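Local coordinates for protein pyridoxal kinase (Entamoeba histolytica, PDB 4S1I) that probably phosphorylates pyridoxal with ATP as the phosphate donor, forming pyridoxal 5'-phosphate as a kinase of the ribokinase-like fold, at residues S9-S14 with T38-N43; T81-S86 with K119-S124; D218-I223 with N239-T244. All coordinates share one frame; numbering follows the deposited sequence.

Interaction 1: S9-S14 with T38-N43. With PLP (pyridoxal-5'-phosphate), chain C.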
loop_
_atom_site.group_PDB
_atom_site.type_symbol
_atom_site.label_atom_id
_atom_site.label_comp_id
_atom_site.label_asym_id
_atom_site.label_seq_id
_atom_site.Cartn_x
_atom_site.Cartn_y
_atom_site.Cartn_z
ATOM N N SER A 9 5.574 7.379 -6.826
ATOM C CA SER A 9 4.617 7.143 -7.881
ATOM C C SER A 9 3.196 7.338 -7.362
ATOM O O SER A 9 3.010 7.659 -6.186
ATOM C CB SER A 9 4.850 5.745 -8.486
ATOM O OG SER A 9 4.146 5.634 -9.744
ATOM N N SER A 10 2.240 7.053 -8.214
ATOM C CA SER A 10 0.844 7.291 -7.907
ATOM C C SER A 10 0.204 6.327 -6.962
ATOM O O SER A 10 0.741 5.219 -6.711
ATOM C CB SER A 10 0.105 7.303 -9.221
ATOM O OG SER A 10 0.252 6.096 -9.889
ATOM N N TYR A 11 -0.916 6.725 -6.356
ATOM C CA TYR A 11 -1.689 5.856 -5.478
ATOM C C TYR A 11 -3.141 5.908 -5.864
ATOM O O TYR A 11 -3.703 7.030 -6.079
ATOM C CB TYR A 11 -1.489 6.318 -4.027
ATOM C CG TYR A 11 -2.328 5.481 -3.042
ATOM C CD1 TYR A 11 -1.828 4.287 -2.566
ATOM C CD2 TYR A 11 -3.604 5.761 -2.755
ATOM C CE1 TYR A 11 -2.549 3.524 -1.703
ATOM C CE2 TYR A 11 -4.332 5.029 -1.874
ATOM C CZ TYR A 11 -3.825 3.874 -1.391
ATOM O OH TYR A 11 -4.582 3.095 -0.556
ATOM N N VAL A 12 -3.753 4.740 -5.914
ATOM C CA VAL A 12 -5.214 4.627 -6.099
ATOM C C VAL A 12 -5.783 3.804 -4.936
ATOM O O VAL A 12 -5.191 2.758 -4.540
ATOM C CB VAL A 12 -5.591 3.985 -7.461
ATOM C CG1 VAL A 12 -5.153 4.849 -8.589
ATOM C CG2 VAL A 12 -4.976 2.597 -7.672
ATOM N N CYS A 13 -6.944 4.145 -4.401
ATOM C CA CYS A 13 -7.575 3.488 -3.295
ATOM C C CYS A 13 -8.051 2.093 -3.652
ATOM O O CYS A 13 -8.046 1.197 -2.795
ATOM C CB CYS A 13 -8.741 4.324 -2.764
ATOM S SG CYS A 13 -8.195 5.937 -2.065
ATOM N N SER A 14 -8.563 1.996 -4.905
ATOM C CA SER A 14 -9.105 0.733 -5.487
ATOM C C SER A 14 -8.247 0.521 -6.743
ATOM O O SER A 14 -8.027 1.426 -7.499
ATOM C CB SER A 14 -10.582 0.879 -5.880
ATOM O OG SER A 14 -11.080 -0.397 -6.374
ATOM N N THR A 38 2.345 10.264 -5.175
ATOM C CA THR A 38 2.229 11.477 -6.023
ATOM C C THR A 38 0.791 11.864 -6.290
ATOM O O THR A 38 0.508 12.949 -6.814
ATOM C CB THR A 38 2.926 11.341 -7.390
ATOM O OG1 THR A 38 2.292 10.275 -8.100
ATOM C CG2 THR A 38 4.439 11.066 -7.198
ATOM N N THR A 39 -0.132 10.953 -5.911
ATOM C CA THR A 39 -1.551 11.161 -6.009
ATOM C C THR A 39 -2.255 10.416 -4.912
ATOM O O THR A 39 -1.696 9.511 -4.308
ATOM C CB THR A 39 -2.168 10.614 -7.328
ATOM O OG1 THR A 39 -2.175 9.182 -7.303
ATOM C CG2 THR A 39 -1.477 11.087 -8.569
ATOM N N HIS A 40 -3.485 10.849 -4.637
ATOM C CA HIS A 40 -4.381 10.085 -3.756
ATOM C C HIS A 40 -5.715 10.052 -4.454
ATOM O O HIS A 40 -6.567 10.942 -4.252
ATOM C CB HIS A 40 -4.457 10.610 -2.360
ATOM C CG HIS A 40 -5.391 9.926 -1.407
ATOM N ND1 HIS A 40 -6.059 10.609 -0.398
ATOM C CD2 HIS A 40 -5.805 8.649 -1.318
ATOM C CE1 HIS A 40 -6.798 9.744 0.297
ATOM N NE2 HIS A 40 -6.633 8.538 -0.232
ATOM N N LEU A 41 -5.910 9.075 -5.330
ATOM C CA LEU A 41 -7.015 9.017 -6.171
ATOM C C LEU A 41 -7.926 7.821 -5.750
ATOM O O LEU A 41 -7.430 6.871 -5.247
ATOM C CB LEU A 41 -6.644 8.855 -7.650
ATOM C CG LEU A 41 -5.648 9.832 -8.219
ATOM C CD1 LEU A 41 -5.307 9.482 -9.633
ATOM C CD2 LEU A 41 -6.209 11.227 -8.128
ATOM N N ALA A 42 -9.207 7.896 -6.021
ATOM C CA ALA A 42 -10.132 6.808 -5.734
ATOM C C ALA A 42 -9.806 5.621 -6.564
ATOM O O ALA A 42 -9.911 4.467 -6.113
ATOM C CB ALA A 42 -11.556 7.234 -6.001
ATOM N N ASN A 43 -9.422 5.883 -7.800
ATOM C CA ASN A 43 -9.347 4.823 -8.800
ATOM C C ASN A 43 -8.436 5.356 -9.928
ATOM O O ASN A 43 -8.133 6.585 -9.963
ATOM C CB ASN A 43 -10.706 4.406 -9.283
ATOM C CG ASN A 43 -11.641 5.575 -9.594
ATOM O OD1 ASN A 43 -12.611 5.766 -8.928
ATOM N ND2 ASN A 43 -11.327 6.282 -10.671
HETATM N N1 PLP C . -3.917 6.290 -13.661
HETATM C C2 PLP C . -2.909 6.353 -12.782
HETATM C C2A PLP C . -3.070 7.147 -11.556
HETATM C C3 PLP C . -1.668 5.687 -12.993
HETATM O O3 PLP C . -0.691 5.756 -12.168
HETATM C C4 PLP C . -1.483 4.923 -14.198
HETATM C C4A PLP C . -0.239 4.252 -14.421
HETATM O O4A PLP C . -0.033 3.383 -15.181
HETATM C C5 PLP C . -2.620 4.930 -15.011
HETATM C C6 PLP C . -3.779 5.626 -14.686
HETATM C C5A PLP C . -2.733 4.239 -16.271
HETATM O O4P PLP C . -4.104 3.986 -16.262
HETATM P P PLP C . -5.004 4.039 -17.589
HETATM O O1P PLP C . -4.216 3.552 -18.736
HETATM O O2P PLP C . -5.485 5.425 -17.848
HETATM O O3P PLP C . -6.025 3.062 -17.209
#
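The carbonyl oxygen of Tyr11 is gripped twice by 38-43: Leu41 N lies 3.1 Å from Tyr11 O with a nearly straight N-H...O angle of 163°, and Thr39 OG1 donates to Tyr11 O at 2.9 Å from the opposite face of the carbonyl plane. Cys13 N returns a bond to Leu41 O, Val12 CA adds a CA-H...O contact to the same oxygen at 3.3 Å, and a single bridge pairs Val12 with Leu41. Thr38 N to Ser9 O and Ser14 N to Ala42 O tie down the two ends.

Tyr11 and His40 lie side by side, ring rim to ring rim with centroids 5.9 Å apart and planes at 49°; both have CG anti to the backbone N (178° each), which carries them out in the same direction. Cys13 SG approaches the His40 ring obliquely. Beyond them stands the neighbouring subunit, whose Phe35 O accepts from Tyr11 OH and whose Leu37 N pairs with His40 NE2.

Ser10 OG donates a very short 2.5 Å bond to PLP O3, and Leu41 CD1 meets PLP C2A at 3.8 Å. A strand and the loop after its parallel neighbour thus form one wall of the pyridoxal site, beside the dimer interface.

Interaction 2: T81-S86 with K119-S124; sequences TGYFPS and KMYTKS. With PLP (pyridoxal-5'-phosphate), chain C.
Lys123 reaches across to Pro85 with an aliphatic chain that is extended through chi2 and chi3 and bent only at chi4 (41°). That last turn sets NZ to donate a hydrogen bond to Pro85 O at 3.1 Å, with a C=O...N angle of 166°, while CD and CE also lie close to the same oxygen.

From the Tyr83 ring, CE2 comes 4.1 Å from Thr122 CG2 and 4.4 Å from Tyr121 CD1, the latter approach lying at the edge of the Tyr121 ring, near its plane. In Tyr121, CG sits between N and the carbonyl carbon (chi1 49°), placing one ring face against the bound PLP, whose C5A stands 3.8 Å above the plane, toward the rim. Tyr83 likewise turns a face to PLP, with C2A over its centre.

Two waters complete the junction. One bridges Tyr83 OH and Tyr121 O, donating to the latter at 2.6 Å; the other donates to Phe84 O and accepts from Lys123 N, the N-cap residue of helix 124-133.

With one direct hydrogen bond, two water bridges and sparse apolar touching, the chemistry implies a lightly joined, partly hydrated seam, whose two tyrosines nevertheless offer faces to PLP.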
loop_
_atom_site.group_PDB
_atom_site.type_symbol
_atom_site.label_atom_id
_atom_site.label_comp_id
_atom_site.label_asym_id
_atom_site.label_seq_id
_atom_site.Cartn_x
_atom_site.Cartn_y
_atom_site.Cartn_z
ATOM N N THR A 81 11.018 5.926 -9.767
ATOM C CA THR A 81 9.980 6.874 -10.010
ATOM C C THR A 81 9.052 6.332 -11.063
ATOM O O THR A 81 9.446 5.519 -11.890
ATOM C CB THR A 81 10.512 8.236 -10.430
ATOM O OG1 THR A 81 11.142 8.153 -11.693
ATOM C CG2 THR A 81 11.430 8.821 -9.401
ATOM N N GLY A 82 7.799 6.798 -10.992
ATOM C CA GLY A 82 6.764 6.424 -11.892
ATOM C C GLY A 82 5.901 7.606 -12.316
ATOM O O GLY A 82 6.344 8.492 -13.036
ATOM N N TYR A 83 4.655 7.495 -11.945
ATOM C CA TYR A 83 3.685 8.504 -12.386
ATOM C C TYR A 83 3.673 9.798 -11.588
ATOM O O TYR A 83 3.582 9.754 -10.394
ATOM C CB TYR A 83 2.294 7.886 -12.308
ATOM C CG TYR A 83 1.121 8.755 -12.777
ATOM C CD1 TYR A 83 0.573 9.678 -11.976
ATOM C CD2 TYR A 83 0.520 8.466 -13.986
ATOM C CE1 TYR A 83 -0.561 10.440 -12.374
ATOM C CE2 TYR A 83 -0.586 9.211 -14.383
ATOM C CZ TYR A 83 -1.127 10.172 -13.557
ATOM O OH TYR A 83 -2.246 10.888 -13.973
ATOM N N PHE A 84 3.694 10.927 -12.294
ATOM C CA PHE A 84 3.510 12.281 -11.680
ATOM C C PHE A 84 2.320 13.019 -12.337
ATOM O O PHE A 84 2.193 13.053 -13.586
ATOM C CB PHE A 84 4.754 13.124 -11.869
ATOM C CG PHE A 84 5.999 12.556 -11.252
ATOM C CD1 PHE A 84 6.354 12.873 -9.956
ATOM C CD2 PHE A 84 6.842 11.733 -12.004
ATOM C CE1 PHE A 84 7.473 12.374 -9.424
ATOM C CE2 PHE A 84 8.024 11.239 -11.458
ATOM C CZ PHE A 84 8.320 11.585 -10.143
ATOM N N PRO A 85 1.498 13.649 -11.517
ATOM C CA PRO A 85 0.365 14.382 -12.011
ATOM C C PRO A 85 0.712 15.783 -12.445
ATOM O O PRO A 85 -0.149 16.424 -13.059
ATOM C CB PRO A 85 -0.567 14.472 -10.744
ATOM C CG PRO A 85 0.298 14.469 -9.602
ATOM C CD PRO A 85 1.435 13.568 -10.023
ATOM N N SER A 86 1.905 16.256 -12.141
ATOM C CA SER A 86 2.279 17.638 -12.382
ATOM C C SER A 86 3.784 17.747 -12.461
ATOM O O SER A 86 4.463 16.910 -11.848
ATOM C CB SER A 86 1.697 18.537 -11.272
ATOM O OG SER A 86 2.232 18.189 -9.974
ATOM N N LYS A 119 -1.161 7.087 -27.236
ATOM C CA LYS A 119 -1.908 8.202 -26.584
ATOM C C LYS A 119 -1.351 8.511 -25.205
ATOM O O LYS A 119 -1.169 7.617 -24.423
ATOM C CB LYS A 119 -3.442 7.962 -26.484
ATOM C CG LYS A 119 -3.887 6.606 -25.955
ATOM C CD LYS A 119 -4.173 6.584 -24.444
ATOM C CE LYS A 119 -3.648 5.276 -23.848
ATOM N NZ LYS A 119 -4.183 4.997 -22.499
ATOM N N MET A 120 -1.100 9.777 -24.910
ATOM C CA MET A 120 -0.580 10.162 -23.591
ATOM C C MET A 120 -1.744 10.174 -22.603
ATOM O O MET A 120 -2.911 10.434 -22.991
ATOM C CB MET A 120 0.021 11.565 -23.628
ATOM C CG MET A 120 1.226 11.662 -24.547
ATOM S SD MET A 120 2.523 10.614 -23.829
ATOM C CE MET A 120 3.654 10.398 -25.214
ATOM N N TYR A 121 -1.420 9.873 -21.354
ATOM C CA TYR A 121 -2.381 9.986 -20.283
ATOM C C TYR A 121 -1.768 10.802 -19.136
ATOM O O TYR A 121 -2.061 10.601 -17.980
ATOM C CB TYR A 121 -2.892 8.597 -19.861
ATOM C CG TYR A 121 -1.918 7.454 -19.570
ATOM C CD1 TYR A 121 -1.078 7.465 -18.434
ATOM C CD2 TYR A 121 -1.867 6.330 -20.397
ATOM C CE1 TYR A 121 -0.246 6.401 -18.183
ATOM C CE2 TYR A 121 -1.018 5.235 -20.121
ATOM C CZ TYR A 121 -0.191 5.286 -19.051
ATOM O OH TYR A 121 0.667 4.194 -18.749
ATOM N N THR A 122 -0.877 11.704 -19.497
ATOM C CA THR A 122 -0.223 12.574 -18.550
ATOM C C THR A 122 -0.314 13.986 -19.101
ATOM O O THR A 122 -0.510 14.207 -20.326
ATOM C CB THR A 122 1.275 12.199 -18.306
ATOM O OG1 THR A 122 1.964 12.083 -19.562
ATOM C CG2 THR A 122 1.429 10.894 -17.485
ATOM N N LYS A 123 -0.146 14.971 -18.205
ATOM C CA LYS A 123 -0.045 16.357 -18.683
ATOM C C LYS A 123 1.149 16.621 -19.599
ATOM O O LYS A 123 2.200 16.056 -19.433
ATOM C CB LYS A 123 0.049 17.315 -17.515
ATOM C CG LYS A 123 -1.144 17.375 -16.573
ATOM C CD LYS A 123 -0.817 18.460 -15.535
ATOM C CE LYS A 123 -1.956 18.811 -14.604
ATOM N NZ LYS A 123 -2.769 17.670 -14.108
ATOM N N SER A 124 1.011 17.520 -20.571
ATOM C CA SER A 124 2.151 17.878 -21.421
ATOM C C SER A 124 3.336 18.422 -20.640
ATOM O O SER A 124 4.498 18.157 -21.017
ATOM C CB SER A 124 1.735 18.976 -22.417
ATOM O OG SER A 124 0.344 18.870 -22.679
HETATM N N1 PLP C . -3.917 6.290 -13.661
HETATM C C2 PLP C . -2.909 6.353 -12.782
HETATM C C2A PLP C . -3.070 7.147 -11.556
HETATM C C3 PLP C . -1.668 5.687 -12.993
HETATM O O3 PLP C . -0.691 5.756 -12.168
HETATM C C4 PLP C . -1.483 4.923 -14.198
HETATM C C4A PLP C . -0.239 4.252 -14.421
HETATM O O4A PLP C . -0.033 3.383 -15.181
HETATM C C5 PLP C . -2.620 4.930 -15.011
HETATM C C6 PLP C . -3.779 5.626 -14.686
HETATM C C5A PLP C . -2.733 4.239 -16.271
HETATM O O4P PLP C . -4.104 3.986 -16.262
HETATM P P PLP C . -5.004 4.039 -17.589
HETATM O O1P PLP C . -4.216 3.552 -18.736
HETATM O O2P PLP C . -5.485 5.425 -17.848
HETATM O O3P PLP C . -6.025 3.062 -17.209
HETATM O O HOH W 1 -3.550 9.595 -16.142
HETATM O O HOH W 2 0.125 13.785 -15.436
#

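Interaction 3: D218-I223 with N239-T244. With PLP (pyridoxal-5'-phosphate), chain C.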
loop_
_atom_site.group_PDB
_atom_site.type_symbol
_atom_site.label_atom_id
_atom_site.label_comp_id
_atom_site.label_asym_id
_atom_site.label_seq_id
_atom_site.Cartn_x
_atom_site.Cartn_y
_atom_site.Cartn_z
ATOM N N ASP A 218 3.362 -1.511 -14.954
ATOM C CA ASP A 218 3.813 -1.252 -13.613
ATOM C C ASP A 218 4.200 -2.512 -12.893
ATOM O O ASP A 218 5.206 -2.522 -12.147
ATOM C CB ASP A 218 2.733 -0.520 -12.782
ATOM C CG ASP A 218 2.363 0.840 -13.361
ATOM O OD1 ASP A 218 3.227 1.479 -14.009
ATOM O OD2 ASP A 218 1.222 1.290 -13.164
ATOM N N THR A 219 3.410 -3.557 -13.038
ATOM C CA THR A 219 3.751 -4.851 -12.465
ATOM C C THR A 219 5.127 -5.326 -12.979
ATOM O O THR A 219 5.964 -5.844 -12.207
ATOM C CB THR A 219 2.630 -5.841 -12.710
ATOM O OG1 THR A 219 1.436 -5.332 -12.067
ATOM C CG2 THR A 219 2.931 -7.207 -12.158
ATOM N N LEU A 220 5.325 -5.221 -14.290
ATOM C CA LEU A 220 6.635 -5.648 -14.890
ATOM C C LEU A 220 7.753 -4.878 -14.226
ATOM O O LEU A 220 8.802 -5.536 -13.857
ATOM C CB LEU A 220 6.663 -5.425 -16.359
ATOM C CG LEU A 220 7.879 -5.790 -17.182
ATOM C CD1 LEU A 220 7.854 -7.330 -17.252
ATOM C CD2 LEU A 220 7.756 -5.284 -18.571
ATOM N N THR A 221 7.636 -3.564 -14.130
ATOM C CA THR A 221 8.644 -2.701 -13.519
ATOM C C THR A 221 9.044 -3.160 -12.143
ATOM O O THR A 221 10.268 -3.288 -11.806
ATOM C CB THR A 221 8.172 -1.246 -13.453
ATOM O OG1 THR A 221 8.129 -0.766 -14.801
ATOM C CG2 THR A 221 9.122 -0.329 -12.569
ATOM N N TYR A 222 8.077 -3.453 -11.309
ATOM C CA TYR A 222 8.401 -3.776 -9.909
ATOM C C TYR A 222 8.950 -5.225 -9.710
ATOM O O TYR A 222 9.762 -5.453 -8.874
ATOM C CB TYR A 222 7.288 -3.480 -8.939
ATOM C CG TYR A 222 7.145 -1.974 -8.776
ATOM C CD1 TYR A 222 7.982 -1.240 -7.917
ATOM C CD2 TYR A 222 6.154 -1.301 -9.404
ATOM C CE1 TYR A 222 7.878 0.107 -7.742
ATOM C CE2 TYR A 222 6.044 0.083 -9.222
ATOM C CZ TYR A 222 6.924 0.744 -8.425
ATOM O OH TYR A 222 6.807 2.128 -8.218
ATOM N N ILE A 223 8.489 -6.133 -10.543
ATOM C CA ILE A 223 8.992 -7.476 -10.530
ATOM C C ILE A 223 10.412 -7.449 -11.038
ATOM O O ILE A 223 11.348 -8.026 -10.398
ATOM C CB ILE A 223 8.176 -8.467 -11.338
ATOM C CG1 ILE A 223 6.815 -8.621 -10.668
ATOM C CG2 ILE A 223 8.893 -9.846 -11.360
ATOM C CD1 ILE A 223 5.843 -9.449 -11.513
ATOM N N ASN A 239 13.840 -11.692 -18.128
ATOM C CA ASN A 239 13.149 -12.931 -18.569
ATOM C C ASN A 239 12.184 -13.430 -17.454
ATOM O O ASN A 239 10.988 -13.687 -17.720
ATOM C CB ASN A 239 14.169 -13.995 -18.956
ATOM C CG ASN A 239 13.587 -15.079 -19.859
ATOM O OD1 ASN A 239 12.379 -15.219 -20.031
ATOM N ND2 ASN A 239 14.453 -15.777 -20.515
ATOM N N ARG A 240 12.630 -13.451 -16.198
ATOM C CA ARG A 240 11.731 -13.813 -15.087
ATOM C C ARG A 240 10.489 -12.893 -15.031
ATOM O O ARG A 240 9.337 -13.406 -14.909
ATOM C CB ARG A 240 12.379 -13.668 -13.738
ATOM C CG ARG A 240 13.395 -14.718 -13.474
ATOM C CD ARG A 240 13.954 -14.700 -12.064
ATOM N NE ARG A 240 14.962 -15.735 -11.910
ATOM C CZ ARG A 240 15.488 -16.116 -10.758
ATOM N NH1 ARG A 240 15.139 -15.535 -9.641
ATOM N NH2 ARG A 240 16.364 -17.135 -10.767
ATOM N N ALA A 241 10.722 -11.599 -15.117
ATOM C CA ALA A 241 9.634 -10.630 -15.001
ATOM C C ALA A 241 8.602 -10.791 -16.115
ATOM O O ALA A 241 7.374 -10.850 -15.855
ATOM C CB ALA A 241 10.171 -9.224 -14.928
ATOM N N ILE A 242 9.075 -10.856 -17.357
ATOM C CA ILE A 242 8.120 -10.954 -18.447
ATOM C C ILE A 242 7.454 -12.355 -18.469
ATOM O O ILE A 242 6.265 -12.467 -18.762
ATOM C CB ILE A 242 8.771 -10.539 -19.762
ATOM C CG1 ILE A 242 7.721 -10.209 -20.816
ATOM C CG2 ILE A 242 9.640 -11.607 -20.277
ATOM C CD1 ILE A 242 6.917 -8.961 -20.540
ATOM N N SER A 243 8.166 -13.359 -17.963
ATOM C CA SER A 243 7.617 -14.717 -17.807
ATOM C C SER A 243 6.457 -14.745 -16.764
ATOM O O SER A 243 5.424 -15.344 -16.985
ATOM C CB SER A 243 8.740 -15.739 -17.426
ATOM O OG SER A 243 9.571 -15.894 -18.551
ATOM N N THR A 244 6.684 -14.098 -15.611
ATOM C CA THR A 244 5.709 -13.976 -14.579
ATOM C C THR A 244 4.477 -13.237 -15.064
ATOM O O THR A 244 3.379 -13.690 -14.861
ATOM C CB THR A 244 6.296 -13.350 -13.327
ATOM O OG1 THR A 244 7.258 -14.302 -12.780
ATOM C CG2 THR A 244 5.210 -13.061 -12.306
HETATM N N1 PLP C . -3.917 6.290 -13.661
HETATM C C2 PLP C . -2.909 6.353 -12.782
HETATM C C2A PLP C . -3.070 7.147 -11.556
HETATM C C3 PLP C . -1.668 5.687 -12.993
HETATM O O3 PLP C . -0.691 5.756 -12.168
HETATM C C4 PLP C . -1.483 4.923 -14.198
HETATM C C4A PLP C . -0.239 4.252 -14.421
HETATM O O4A PLP C . -0.033 3.383 -15.181
HETATM C C5 PLP C . -2.620 4.930 -15.011
HETATM C C6 PLP C . -3.779 5.626 -14.686
HETATM C C5A PLP C . -2.733 4.239 -16.271
HETATM O O4P PLP C . -4.104 3.986 -16.262
HETATM P P PLP C . -5.004 4.039 -17.589
HETATM O O1P PLP C . -4.216 3.552 -18.736
HETATM O O2P PLP C . -5.485 5.425 -17.848
HETATM O O3P PLP C . -6.025 3.062 -17.209
#
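Ala241 CB is held by apolar contact between two side chains of helix 216-230, 3.8 Å from both Leu220 CD1 and Ile223 CG2. Leu220 CD1 also lies against Ile242 N and 3.8 Å from Ile242 CD1, so a single methyl rests on both backbone and side chain of the partner helix. The torsions explain this reach: Leu220 leaves its helix with CG anti to the backbone N (chi1 -180°), and a turn at chi2 (73°) brings CD1 across. Ile223 uses both branches, CG2 against Ala241 and CD1 against Thr244 CG2, which it meets at 3.8 Å in an oblique crossing.

The axes of the two short segments approach to 8.9 Å with their directions 144° apart, an arrangement nearer antiparallel than parallel. It is the small Ala241, whose CA is 5.5 Å from Ile223 CA, that lies at the nearest backbone approach. These consecutive helices form a helical hairpin of the ribokinase-like fold; the first helix, 216-230, carries the ADP-binding Gly217 in its first turn, and Leu220 also packs near the ADP-binding Thr179.

Polar groups are engaged within or behind the helices. Ser243 OG donates to Asn239 O at 2.8 Å, from above the carbonyl plane, and that oxygen also accepts from Ser243 N. Arg240 forms a salt bridge with Glu272 and a cation-pi contact with Trp227. Near the N-terminal start of helix 216-230, Asp218 OD2 accepts from Gly18 N and comes 3.2 Å from PLP O4A.

How the interactions relate
All three contacts reach the same PLP, and their footprints overlap: interactions 1 and 2 share its O3 and C2A side, while Tyr121 of interaction 2 and Asp218 of interaction 3, at the start of a helix, both come near O4A. Interactions 1 and 2, with centres about 13 Å apart, are joined directly: Thr38 OG1 to Tyr83 O at 2.7 Å and Ser9 OG to Tyr83 N at 2.9 Å are probable hydrogen bonds that fix the backbone of Tyr83. Interaction 3 is centred about 21 Å from both; it touches interaction 1 through Tyr222 OH and Ser9 CB, 4.1 Å apart, whereas its nearest atoms to interaction 2 are about 6 Å away.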